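Local coordinates for protein methylenetetrahydrofolate--tRNA-(uracil-5-)-methyltransferase TrmFO (Thermus thermophilus, PDB 3G5S) that binds FAD and probably catalyses the folate-dependent methylation of uridine 54 in tRNA to 5-methyluridine, at residues E31-P34 with K35-P39; P135-S138 with E139-E143; A334-A338 with G339-Y343; G350-A353 with G354-A357. One frame throughout, in Å; residues are numbered along the deposited sequence.

Overall arrangement
Contacts 1, 2 and 3 follow the FAD from its adenine end to its flavin end. Contact 1 holds the adenosine ribose and lies against the adenine. Contact 2 meets the adenine edge and reaches back toward the flavin through Pro135. Contact 3 binds a phosphate oxygen and the pyrimidine end of the flavin. Contacts 1 and 2 have centres 12 Å apart and touch through Thr38 OG1 and Leu136 CD1 (3.6 Å). Contacts 2 and 3 meet at Pro135 N and Val336 CG1 (3.6 Å). Contact 4 continues the helix that starts at contact 3. It packs on that loop, with Ala334 CB 3.7 Å from Gly350 CA, and Gly350 lies about 8 Å from FAD, nearest atoms.

Contact 1: residues E31-P34 with K35-P39; sequences EMRP and KRMTP. With FAD (flavin-adenine dinucleotide), chain B.
The guanidinium of Arg33, a residue whose CG rests 3.8 Å from SE of Met37, has Glu31 CG over one face, offset toward the rim. At its edge lies the FAD ribose hydroxyl O3B. Arg33 NE donates to O3B at 2.9 Å, and NH2 of Arg33 does so too. O3B in turn donates to Glu31 OE2 at 2.7 Å, so three bonds grip it. Glu31 OE1 accepts from FAD O2B, and takes Arg33 N on its anti lone pair. An acidic side chain just after the second strand of a Rossmann-type fold, here 27-30, is the usual holder of the adenosine ribose. Arg33 NH1 is tied to Thr43 O and Arg45 O, which fixes the far end of the group.

Met32 and Met37 are selenomethionines. With CG between the backbone N and the carbonyl carbon (chi1 68°) and the chain extended beyond, Met32 carries SE over the adenine, 3.7 Å from FAD C5A. Its CE meets Thr38 CG2 at 3.7 Å. Met37 bends back over the cis-proline Pro34, where CE presses on Pro34 CB at a tight 3.5 Å. Arg36 N closes the turn on Met32 O, at 3.0 Å. A water bridges Met32 O and Lys35 N.

Contact 2: residues P135-S138 with E139-E143; sequences PLTS and EALAE. With FAD (flavin-adenine dinucleotide), chain B.
Thr137 lays its methyl CG2 on the first turn of helix 139-149, 4.0 Å from Ala142 N and close to Leu141 CB. CG2 is placed there because it lies anti to the backbone N, while OG1 turns off to Thr133 and Gly134. Ser138 is the N-cap of the helix. Its OG accepts a weak but fairly straight bond from Leu141 N, 3.4 Å long at 165°. Ser138 O takes Ala142 N at 3.0 Å, with the donor nearly along the C=O axis. The first is the capping bond, the second opens the helical backbone series.

The same residue meets the adenine. Ser138 N donates to FAD N7A at 3.2 Å. Its OG lies 2.9 Å from FAD N6A and is hydrogen-bonded to Glu120 OE2. Leu141 adds CB beside N6A at 3.8 Å.

At the other end of the loop, Pro135 CG touches FAD O3' at 3.4 Å and lies near the flavin methyl C8M, while CD faces O1A. A glycine in place of Pro135 would probably open a gap beside the ribityl chain and leave the loop freer to move.

One serine thus serves both helix and cofactor. Glu120 OE2, if ionised, can only accept, so Ser138 OG probably gives its proton there and turns lone-pair density toward FAD N6A. A 6-amino group suits that better than a 6-oxo group would, which is consistent with selection for adenine.

Contact 3: residues A334-A338 with G339-Y343; sequences AGVLA and GVEGY. With FAD (flavin-adenine dinucleotide), chain B.
Gly339 N donates to Val336 O at 2.9 Å and closes the 3-10 turn 336-338, with Gly339 at a phi of 103° where a side chain would clash with Ala338 O. The chain then doubles back, and Val336 CA makes a CH...O contact with Val340 O at 3.3 Å. Val340 CG2 packs on Gly335 O, and Val336 CG2 lies between Val340 O and FAD C5'. A water sits 2.8 Å from Val336 O and equally near Val340 O.

Gly335 has no side chain, which leaves room for the phosphate. Any CB there would clash with FAD O1P, the oxygen that Val336 N binds at 2.9 Å. The carboxylate of Glu341 comes up to FAD C1'.

Tyr343 turns one ring face to the flavin, nearly parallel to its pyrimidine, with FAD C2 3.4 Å above the ring centre. Its OH is hydrogen-bonded to Ser52 O, which anchors the far end of the ring. An alanine in place of Tyr343 would probably uncover this face of the flavin pyrimidine and leave Ser52 O without its hydroxyl partner.

Tyr343 N binds FAD O2 at 3.0 Å. Gly342, the N-cap, gives a weak bond from N to FAD O2'. With Tyr343 N on O2, helix 343-361 starts at the flavin carbonyl. A helix N-terminus at the flavin O2 recurs in many flavoproteins with a Rossmann-type FAD-binding fold, and this loop is consistent with that pattern.

Contact 4: residues G350-A353 with G354-A357; sequences GFLA and GLNA
Gly354 N donates to Gly350 O at 2.9 Å, the first of four matching alpha-helical bonds. Leu355 N to Phe351 O, Asn356 N to Leu352 O and Ala357 N to Ala353 O follow in step. In each the donor is tilted a little over 20° from the carbonyl plane. The regular spacing marks an undistorted stretch of alpha helix.

Phe351 and Leu355 lie side by side and point the same way. Phe351 CZ meets Leu355 CD2 at 4.1 Å, obliquely to the ring. Leu355 CD2 also approaches Leu352 CD1, at 4.3 Å. Asn356 sits one turn after Leu352, with CG beside its own backbone N (chi1 -76°). This brings ND2 against Leu352 CD1 at 3.7 Å. The amide is buried, yet both ends are satisfied: OD1 accepts from Val367 N and ND2 donates to Thr322 O. Gly350 lies, at the nearest atoms, about 4 Å from Ala12 in the predicted FAD-binding turn.

The segment belongs to helix 343-361 and is buried on several sides. Phe351 fits against helix 11-22 at Glu15, Thr19 and Arg22, and against helix 63-74 at Met71 and Ala74. Ala353, Asn356 and Ala357 pack on Tyr332 of strand 331-333, the edge strand of the parallel sheet.

Contact 1: residues E31-P34 with K35-P39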
# COMPACT_ATOMS: atom_id res chain seq x y z
N GLU A 31 -13.13 -16.82 8.96
CA GLU A 31 -11.98 -17.25 8.19
C GLU A 31 -12.35 -18.52 7.44
O GLU A 31 -12.78 -19.50 8.03
CB GLU A 31 -10.77 -17.50 9.09
CG GLU A 31 -9.56 -18.04 8.36
CD GLU A 31 -9.20 -17.22 7.14
OE1 GLU A 31 -9.20 -17.80 6.02
OE2 GLU A 31 -8.91 -16.01 7.29
N MSE A 32 -12.18 -18.49 6.12
CA MSE A 32 -12.55 -19.65 5.32
C MSE A 32 -11.51 -20.78 5.34
O MSE A 32 -11.85 -21.94 5.09
CB MSE A 32 -12.85 -19.23 3.89
CG MSE A 32 -11.66 -18.75 3.11
SE MSE A 32 -12.20 -18.10 1.37
CE MSE A 32 -10.42 -17.81 0.63
N ARG A 33 -10.26 -20.45 5.64
CA ARG A 33 -9.24 -21.47 5.78
C ARG A 33 -9.50 -22.28 7.04
O ARG A 33 -10.01 -21.75 8.02
CB ARG A 33 -7.85 -20.83 5.84
CG ARG A 33 -7.45 -20.11 4.57
CD ARG A 33 -6.06 -19.51 4.68
NE ARG A 33 -5.97 -18.35 5.56
CZ ARG A 33 -5.38 -18.34 6.75
NH1 ARG A 33 -4.83 -19.44 7.25
NH2 ARG A 33 -5.33 -17.21 7.46
N PRO A 34 -9.11 -23.57 7.04
CA PRO A 34 -8.37 -24.27 5.98
C PRO A 34 -9.25 -24.98 4.94
O PRO A 34 -8.70 -25.44 3.94
CB PRO A 34 -7.60 -25.33 6.77
CG PRO A 34 -8.48 -25.65 7.92
CD PRO A 34 -9.24 -24.38 8.26
N LYS A 35 -10.56 -25.07 5.16
CA LYS A 35 -11.38 -25.85 4.24
C LYS A 35 -11.51 -25.19 2.86
O LYS A 35 -11.76 -25.87 1.87
CB LYS A 35 -12.76 -26.19 4.83
CG LYS A 35 -12.73 -27.13 6.03
CD LYS A 35 -12.01 -28.44 5.72
CE LYS A 35 -12.71 -29.25 4.65
NZ LYS A 35 -12.11 -30.61 4.51
N ARG A 36 -11.34 -23.88 2.82
CA ARG A 36 -11.20 -23.19 1.54
C ARG A 36 -9.91 -22.37 1.61
O ARG A 36 -9.82 -21.42 2.38
CB ARG A 36 -12.41 -22.29 1.25
CG ARG A 36 -12.52 -21.87 -0.21
CD ARG A 36 -13.83 -21.14 -0.52
NE ARG A 36 -15.01 -21.97 -0.31
CZ ARG A 36 -15.49 -22.83 -1.21
NH1 ARG A 36 -14.87 -23.00 -2.37
NH2 ARG A 36 -16.58 -23.54 -0.93
N MSE A 37 -8.91 -22.77 0.83
CA MSE A 37 -7.64 -22.07 0.81
C MSE A 37 -7.59 -21.08 -0.33
O MSE A 37 -8.26 -21.25 -1.35
CB MSE A 37 -6.48 -23.06 0.64
CG MSE A 37 -6.24 -23.98 1.83
SE MSE A 37 -5.43 -23.11 3.39
CE MSE A 37 -5.11 -24.73 4.43
N THR A 38 -6.80 -20.03 -0.16
CA THR A 38 -6.44 -19.16 -1.27
C THR A 38 -5.30 -19.86 -1.99
O THR A 38 -4.72 -20.81 -1.47
CB THR A 38 -5.90 -17.81 -0.76
OG1 THR A 38 -4.56 -18.00 -0.29
CG2 THR A 38 -6.77 -17.26 0.35
N PRO A 39 -4.96 -19.40 -3.20
CA PRO A 39 -3.82 -19.99 -3.90
C PRO A 39 -2.46 -19.81 -3.19
O PRO A 39 -1.51 -20.50 -3.56
CB PRO A 39 -3.82 -19.25 -5.25
CG PRO A 39 -5.25 -18.85 -5.44
CD PRO A 39 -5.76 -18.52 -4.07
PA FAD B . -4.37 -11.81 4.05
O1A FAD B . -4.27 -12.57 2.76
O2A FAD B . -3.23 -11.91 5.02
O5B FAD B . -5.70 -12.21 4.84
C5B FAD B . -6.95 -12.31 4.19
C4B FAD B . -7.71 -13.45 4.84
O4B FAD B . -9.05 -13.45 4.37
C3B FAD B . -7.12 -14.81 4.48
O3B FAD B . -6.87 -15.58 5.64
C2B FAD B . -8.19 -15.45 3.59
O2B FAD B . -8.27 -16.86 3.69
C1B FAD B . -9.45 -14.79 4.10
N9A FAD B . -10.59 -14.68 3.18
C8A FAD B . -10.59 -14.24 1.89
N7A FAD B . -11.86 -14.20 1.44
C5A FAD B . -12.68 -14.60 2.45
C6A FAD B . -14.05 -14.76 2.57
N6A FAD B . -14.90 -14.32 1.63
N1A FAD B . -14.56 -15.20 3.76
C2A FAD B . -13.75 -15.50 4.82
N3A FAD B . -12.38 -15.35 4.72
C4A FAD B . -11.88 -14.92 3.55
N1 FAD B . 3.65 -8.66 1.67
C2 FAD B . 4.87 -8.32 2.19
O2 FAD B . 4.97 -7.37 2.96
N3 FAD B . 5.99 -9.05 1.84
C4 FAD B . 5.92 -10.14 0.98
O4 FAD B . 6.94 -10.78 0.69
C4X FAD B . 4.67 -10.48 0.46
N5 FAD B . 4.54 -11.54 -0.41
C5X FAD B . 3.29 -11.87 -0.91
C6 FAD B . 3.17 -12.95 -1.77
C7 FAD B . 1.93 -13.29 -2.30
C7M FAD B . 1.81 -14.46 -3.23
C8 FAD B . 0.81 -12.55 -1.94
C8M FAD B . -0.54 -12.92 -2.50
C9 FAD B . 0.93 -11.47 -1.07
C9A FAD B . 2.17 -11.12 -0.55
N10 FAD B . 2.29 -10.03 0.30
C10 FAD B . 3.55 -9.73 0.81
C1' FAD B . 1.31 -8.88 0.18
C2' FAD B . 0.52 -8.59 1.47
O2' FAD B . 1.24 -7.75 2.36
C3' FAD B . 0.06 -9.87 2.16
O3' FAD B . -0.84 -10.50 1.28
C4' FAD B . -0.64 -9.61 3.50
O4' FAD B . -0.82 -10.86 4.14
C5' FAD B . -1.96 -8.87 3.33
O5' FAD B . -2.68 -8.91 4.54
P FAD B . -4.28 -8.96 4.50
O1P FAD B . -4.83 -7.82 3.70
O2P FAD B . -4.74 -9.09 5.92
O3P FAD B . -4.62 -10.28 3.65
O HOH W 1 -12.28 -23.96 7.25

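Contact 2: residues P135-S138 with E139-E143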
# COMPACT_ATOMS: atom_id res chain seq x y z
N PRO A 135 -5.44 -9.86 -0.72
CA PRO A 135 -5.22 -9.86 -2.17
C PRO A 135 -5.96 -10.99 -2.88
O PRO A 135 -6.23 -10.87 -4.07
CB PRO A 135 -3.71 -10.08 -2.30
CG PRO A 135 -3.30 -10.71 -1.03
CD PRO A 135 -4.21 -10.18 0.03
N LEU A 136 -6.29 -12.06 -2.16
CA LEU A 136 -6.98 -13.20 -2.74
C LEU A 136 -8.38 -13.34 -2.11
O LEU A 136 -8.87 -14.43 -1.86
CB LEU A 136 -6.14 -14.47 -2.58
CG LEU A 136 -4.76 -14.36 -3.23
CD1 LEU A 136 -3.85 -15.53 -2.87
CD2 LEU A 136 -4.88 -14.22 -4.75
N THR A 137 -8.99 -12.19 -1.88
CA THR A 137 -10.40 -12.09 -1.50
C THR A 137 -11.22 -13.07 -2.34
O THR A 137 -11.05 -13.14 -3.56
CB THR A 137 -10.92 -10.66 -1.74
OG1 THR A 137 -10.36 -9.77 -0.76
CG2 THR A 137 -12.42 -10.60 -1.63
N SER A 138 -12.10 -13.83 -1.71
CA SER A 138 -12.86 -14.84 -2.45
C SER A 138 -13.71 -14.19 -3.54
O SER A 138 -14.16 -13.05 -3.41
CB SER A 138 -13.74 -15.68 -1.52
OG SER A 138 -14.93 -14.99 -1.21
N GLU A 139 -13.91 -14.93 -4.61
CA GLU A 139 -14.66 -14.43 -5.75
C GLU A 139 -16.05 -13.95 -5.36
O GLU A 139 -16.49 -12.89 -5.81
CB GLU A 139 -14.76 -15.53 -6.82
CG GLU A 139 -15.59 -15.15 -8.03
CD GLU A 139 -15.62 -16.26 -9.06
OE1 GLU A 139 -14.56 -16.88 -9.30
OE2 GLU A 139 -16.71 -16.52 -9.61
N ALA A 140 -16.74 -14.71 -4.51
CA ALA A 140 -18.10 -14.35 -4.12
C ALA A 140 -18.13 -12.99 -3.42
O ALA A 140 -19.00 -12.16 -3.70
CB ALA A 140 -18.72 -15.43 -3.24
N LEU A 141 -17.20 -12.75 -2.51
CA LEU A 141 -17.22 -11.47 -1.80
C LEU A 141 -16.82 -10.32 -2.72
O LEU A 141 -17.38 -9.23 -2.63
CB LEU A 141 -16.35 -11.50 -0.55
CG LEU A 141 -16.50 -10.27 0.33
CD1 LEU A 141 -17.91 -10.15 0.90
CD2 LEU A 141 -15.48 -10.31 1.45
N ALA A 142 -15.87 -10.57 -3.62
CA ALA A 142 -15.51 -9.56 -4.61
C ALA A 142 -16.74 -9.18 -5.45
O ALA A 142 -17.00 -8.01 -5.71
CB ALA A 142 -14.36 -10.04 -5.49
N GLU A 143 -17.51 -10.18 -5.86
CA GLU A 143 -18.72 -9.92 -6.63
C GLU A 143 -19.72 -9.09 -5.82
O GLU A 143 -20.37 -8.19 -6.34
CB GLU A 143 -19.37 -11.23 -7.08
CG GLU A 143 -18.60 -11.94 -8.18
CD GLU A 143 -18.54 -11.12 -9.46
OE1 GLU A 143 -19.59 -10.60 -9.89
OE2 GLU A 143 -17.44 -11.01 -10.04
PA FAD B . -4.37 -11.81 4.05
O1A FAD B . -4.27 -12.57 2.76
O2A FAD B . -3.23 -11.91 5.02
O5B FAD B . -5.70 -12.21 4.84
C5B FAD B . -6.95 -12.31 4.19
C4B FAD B . -7.71 -13.45 4.84
O4B FAD B . -9.05 -13.45 4.37
C3B FAD B . -7.12 -14.81 4.48
O3B FAD B . -6.87 -15.58 5.64
C2B FAD B . -8.19 -15.45 3.59
O2B FAD B . -8.27 -16.86 3.69
C1B FAD B . -9.45 -14.79 4.10
N9A FAD B . -10.59 -14.68 3.18
C8A FAD B . -10.59 -14.24 1.89
N7A FAD B . -11.86 -14.20 1.44
C5A FAD B . -12.68 -14.60 2.45
C6A FAD B . -14.05 -14.76 2.57
N6A FAD B . -14.90 -14.32 1.63
N1A FAD B . -14.56 -15.20 3.76
C2A FAD B . -13.75 -15.50 4.82
N3A FAD B . -12.38 -15.35 4.72
C4A FAD B . -11.88 -14.92 3.55
N1 FAD B . 3.65 -8.66 1.67
C2 FAD B . 4.87 -8.32 2.19
O2 FAD B . 4.97 -7.37 2.96
N3 FAD B . 5.99 -9.05 1.84
C4 FAD B . 5.92 -10.14 0.98
O4 FAD B . 6.94 -10.78 0.69
C4X FAD B . 4.67 -10.48 0.46
N5 FAD B . 4.54 -11.54 -0.41
C5X FAD B . 3.29 -11.87 -0.91
C6 FAD B . 3.17 -12.95 -1.77
C7 FAD B . 1.93 -13.29 -2.30
C7M FAD B . 1.81 -14.46 -3.23
C8 FAD B . 0.81 -12.55 -1.94
C8M FAD B . -0.54 -12.92 -2.50
C9 FAD B . 0.93 -11.47 -1.07
C9A FAD B . 2.17 -11.12 -0.55
N10 FAD B . 2.29 -10.03 0.30
C10 FAD B . 3.55 -9.73 0.81
C1' FAD B . 1.31 -8.88 0.18
C2' FAD B . 0.52 -8.59 1.47
O2' FAD B . 1.24 -7.75 2.36
C3' FAD B . 0.06 -9.87 2.16
O3' FAD B . -0.84 -10.50 1.28
C4' FAD B . -0.64 -9.61 3.50
O4' FAD B . -0.82 -10.86 4.14
C5' FAD B . -1.96 -8.87 3.33
O5' FAD B . -2.68 -8.91 4.54
P FAD B . -4.28 -8.96 4.50
O1P FAD B . -4.83 -7.82 3.70
O2P FAD B . -4.74 -9.09 5.92
O3P FAD B . -4.62 -10.28 3.65

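Contact 3: residues A334-A338 with G339-Y343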
# COMPACT_ATOMS: atom_id res chain seq x y z
N ALA A 334 -9.78 -2.96 5.52
CA ALA A 334 -8.40 -2.93 6.00
C ALA A 334 -7.56 -3.90 5.19
O ALA A 334 -8.08 -4.81 4.54
CB ALA A 334 -8.34 -3.27 7.48
N GLY A 335 -6.24 -3.70 5.25
CA GLY A 335 -5.32 -4.57 4.55
C GLY A 335 -5.31 -4.29 3.06
O GLY A 335 -5.67 -3.21 2.60
N VAL A 336 -4.85 -5.28 2.30
CA VAL A 336 -4.75 -5.13 0.86
C VAL A 336 -6.10 -4.74 0.24
O VAL A 336 -6.15 -3.96 -0.71
CB VAL A 336 -4.19 -6.41 0.24
CG1 VAL A 336 -4.42 -6.44 -1.27
CG2 VAL A 336 -2.71 -6.51 0.56
N LEU A 337 -7.20 -5.27 0.77
CA LEU A 337 -8.50 -4.90 0.23
C LEU A 337 -8.72 -3.38 0.22
O LEU A 337 -9.37 -2.83 -0.67
CB LEU A 337 -9.61 -5.61 1.00
CG LEU A 337 -11.03 -5.37 0.46
CD1 LEU A 337 -11.20 -6.02 -0.91
CD2 LEU A 337 -12.06 -5.90 1.45
N ALA A 338 -8.19 -2.70 1.24
CA ALA A 338 -8.32 -1.25 1.38
C ALA A 338 -7.34 -0.45 0.53
O ALA A 338 -7.40 0.78 0.52
CB ALA A 338 -8.17 -0.84 2.84
N GLY A 339 -6.43 -1.12 -0.17
CA GLY A 339 -5.51 -0.42 -1.04
C GLY A 339 -4.09 -0.24 -0.52
O GLY A 339 -3.34 0.55 -1.09
N VAL A 340 -3.72 -0.96 0.53
CA VAL A 340 -2.33 -0.95 0.97
C VAL A 340 -1.62 -2.22 0.50
O VAL A 340 -2.24 -3.14 -0.05
CB VAL A 340 -2.16 -0.74 2.49
CG1 VAL A 340 -2.81 0.55 2.93
CG2 VAL A 340 -2.64 -1.94 3.30
N GLU A 341 -0.31 -2.23 0.71
CA GLU A 341 0.54 -3.35 0.37
C GLU A 341 1.53 -3.51 1.50
O GLU A 341 2.11 -2.53 1.97
CB GLU A 341 1.29 -3.06 -0.93
CG GLU A 341 2.49 -3.96 -1.20
CD GLU A 341 2.14 -5.43 -1.31
OE1 GLU A 341 0.94 -5.77 -1.39
OE2 GLU A 341 3.08 -6.25 -1.34
N GLY A 342 1.73 -4.76 1.94
CA GLY A 342 2.73 -5.08 2.95
C GLY A 342 2.11 -5.67 4.20
O GLY A 342 1.01 -5.27 4.61
N TYR A 343 2.81 -6.62 4.83
CA TYR A 343 2.27 -7.25 6.03
C TYR A 343 1.97 -6.22 7.12
O TYR A 343 0.91 -6.22 7.74
CB TYR A 343 3.22 -8.29 6.62
CG TYR A 343 3.69 -9.39 5.69
CD1 TYR A 343 2.80 -10.25 5.06
CD2 TYR A 343 5.04 -9.59 5.48
CE1 TYR A 343 3.25 -11.27 4.23
CE2 TYR A 343 5.51 -10.60 4.67
CZ TYR A 343 4.61 -11.44 4.04
OH TYR A 343 5.08 -12.44 3.23
PA FAD B . -4.37 -11.81 4.05
O1A FAD B . -4.27 -12.57 2.76
O2A FAD B . -3.23 -11.91 5.02
O5B FAD B . -5.70 -12.21 4.84
C5B FAD B . -6.95 -12.31 4.19
C4B FAD B . -7.71 -13.45 4.84
O4B FAD B . -9.05 -13.45 4.37
C3B FAD B . -7.12 -14.81 4.48
O3B FAD B . -6.87 -15.58 5.64
C2B FAD B . -8.19 -15.45 3.59
O2B FAD B . -8.27 -16.86 3.69
C1B FAD B . -9.45 -14.79 4.10
N9A FAD B . -10.59 -14.68 3.18
C8A FAD B . -10.59 -14.24 1.89
N7A FAD B . -11.86 -14.20 1.44
C5A FAD B . -12.68 -14.60 2.45
C6A FAD B . -14.05 -14.76 2.57
N6A FAD B . -14.90 -14.32 1.63
N1A FAD B . -14.56 -15.20 3.76
C2A FAD B . -13.75 -15.50 4.82
N3A FAD B . -12.38 -15.35 4.72
C4A FAD B . -11.88 -14.92 3.55
N1 FAD B . 3.65 -8.66 1.67
C2 FAD B . 4.87 -8.32 2.19
O2 FAD B . 4.97 -7.37 2.96
N3 FAD B . 5.99 -9.05 1.84
C4 FAD B . 5.92 -10.14 0.98
O4 FAD B . 6.94 -10.78 0.69
C4X FAD B . 4.67 -10.48 0.46
N5 FAD B . 4.54 -11.54 -0.41
C5X FAD B . 3.29 -11.87 -0.91
C6 FAD B . 3.17 -12.95 -1.77
C7 FAD B . 1.93 -13.29 -2.30
C7M FAD B . 1.81 -14.46 -3.23
C8 FAD B . 0.81 -12.55 -1.94
C8M FAD B . -0.54 -12.92 -2.50
C9 FAD B . 0.93 -11.47 -1.07
C9A FAD B . 2.17 -11.12 -0.55
N10 FAD B . 2.29 -10.03 0.30
C10 FAD B . 3.55 -9.73 0.81
C1' FAD B . 1.31 -8.88 0.18
C2' FAD B . 0.52 -8.59 1.47
O2' FAD B . 1.24 -7.75 2.36
C3' FAD B . 0.06 -9.87 2.16
O3' FAD B . -0.84 -10.50 1.28
C4' FAD B . -0.64 -9.61 3.50
O4' FAD B . -0.82 -10.86 4.14
C5' FAD B . -1.96 -8.87 3.33
O5' FAD B . -2.68 -8.91 4.54
P FAD B . -4.28 -8.96 4.50
O1P FAD B . -4.83 -7.82 3.70
O2P FAD B . -4.74 -9.09 5.92
O3P FAD B . -4.62 -10.28 3.65
O HOH W 2 -3.90 -3.40 -2.32

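Contact 4: residues G350-A353 with G354-A357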
# COMPACT_ATOMS: atom_id res chain seq x y z
N GLY A 350 -5.52 -2.57 9.81
CA GLY A 350 -6.40 -3.37 10.65
C GLY A 350 -6.60 -2.75 12.03
O GLY A 350 -7.72 -2.68 12.54
N PHE A 351 -5.50 -2.29 12.63
CA PHE A 351 -5.60 -1.58 13.89
C PHE A 351 -6.57 -0.40 13.80
O PHE A 351 -7.45 -0.25 14.65
CB PHE A 351 -4.21 -1.09 14.33
CG PHE A 351 -4.25 0.00 15.36
CD1 PHE A 351 -4.58 -0.27 16.68
CD2 PHE A 351 -3.99 1.31 14.99
CE1 PHE A 351 -4.65 0.75 17.62
CE2 PHE A 351 -4.05 2.33 15.94
CZ PHE A 351 -4.38 2.04 17.25
N LEU A 352 -6.42 0.43 12.78
CA LEU A 352 -7.25 1.63 12.68
C LEU A 352 -8.72 1.29 12.42
O LEU A 352 -9.63 1.87 13.02
CB LEU A 352 -6.72 2.61 11.64
CG LEU A 352 -7.50 3.93 11.55
CD1 LEU A 352 -7.51 4.69 12.87
CD2 LEU A 352 -6.96 4.79 10.44
N ALA A 353 -8.96 0.34 11.52
CA ALA A 353 -10.32 -0.08 11.22
C ALA A 353 -10.98 -0.68 12.45
O ALA A 353 -12.14 -0.38 12.75
CB ALA A 353 -10.34 -1.06 10.06
N GLY A 354 -10.25 -1.52 13.17
CA GLY A 354 -10.76 -2.10 14.40
C GLY A 354 -11.05 -1.04 15.46
O GLY A 354 -12.05 -1.11 16.17
N LEU A 355 -10.15 -0.06 15.57
CA LEU A 355 -10.34 1.03 16.51
C LEU A 355 -11.63 1.79 16.20
O LEU A 355 -12.43 2.07 17.09
CB LEU A 355 -9.13 1.97 16.46
CG LEU A 355 -9.23 3.25 17.30
CD1 LEU A 355 -9.48 2.97 18.78
CD2 LEU A 355 -7.96 4.05 17.11
N ASN A 356 -11.82 2.13 14.93
CA ASN A 356 -13.00 2.88 14.55
C ASN A 356 -14.29 2.08 14.64
O ASN A 356 -15.32 2.62 15.03
CB ASN A 356 -12.81 3.57 13.21
CG ASN A 356 -11.92 4.79 13.33
OD1 ASN A 356 -11.93 5.46 14.37
ND2 ASN A 356 -11.14 5.08 12.29
N ALA A 357 -14.23 0.80 14.31
CA ALA A 357 -15.37 -0.09 14.49
C ALA A 357 -15.74 -0.21 15.98
O ALA A 357 -16.92 -0.21 16.34
CB ALA A 357 -15.08 -1.45 13.89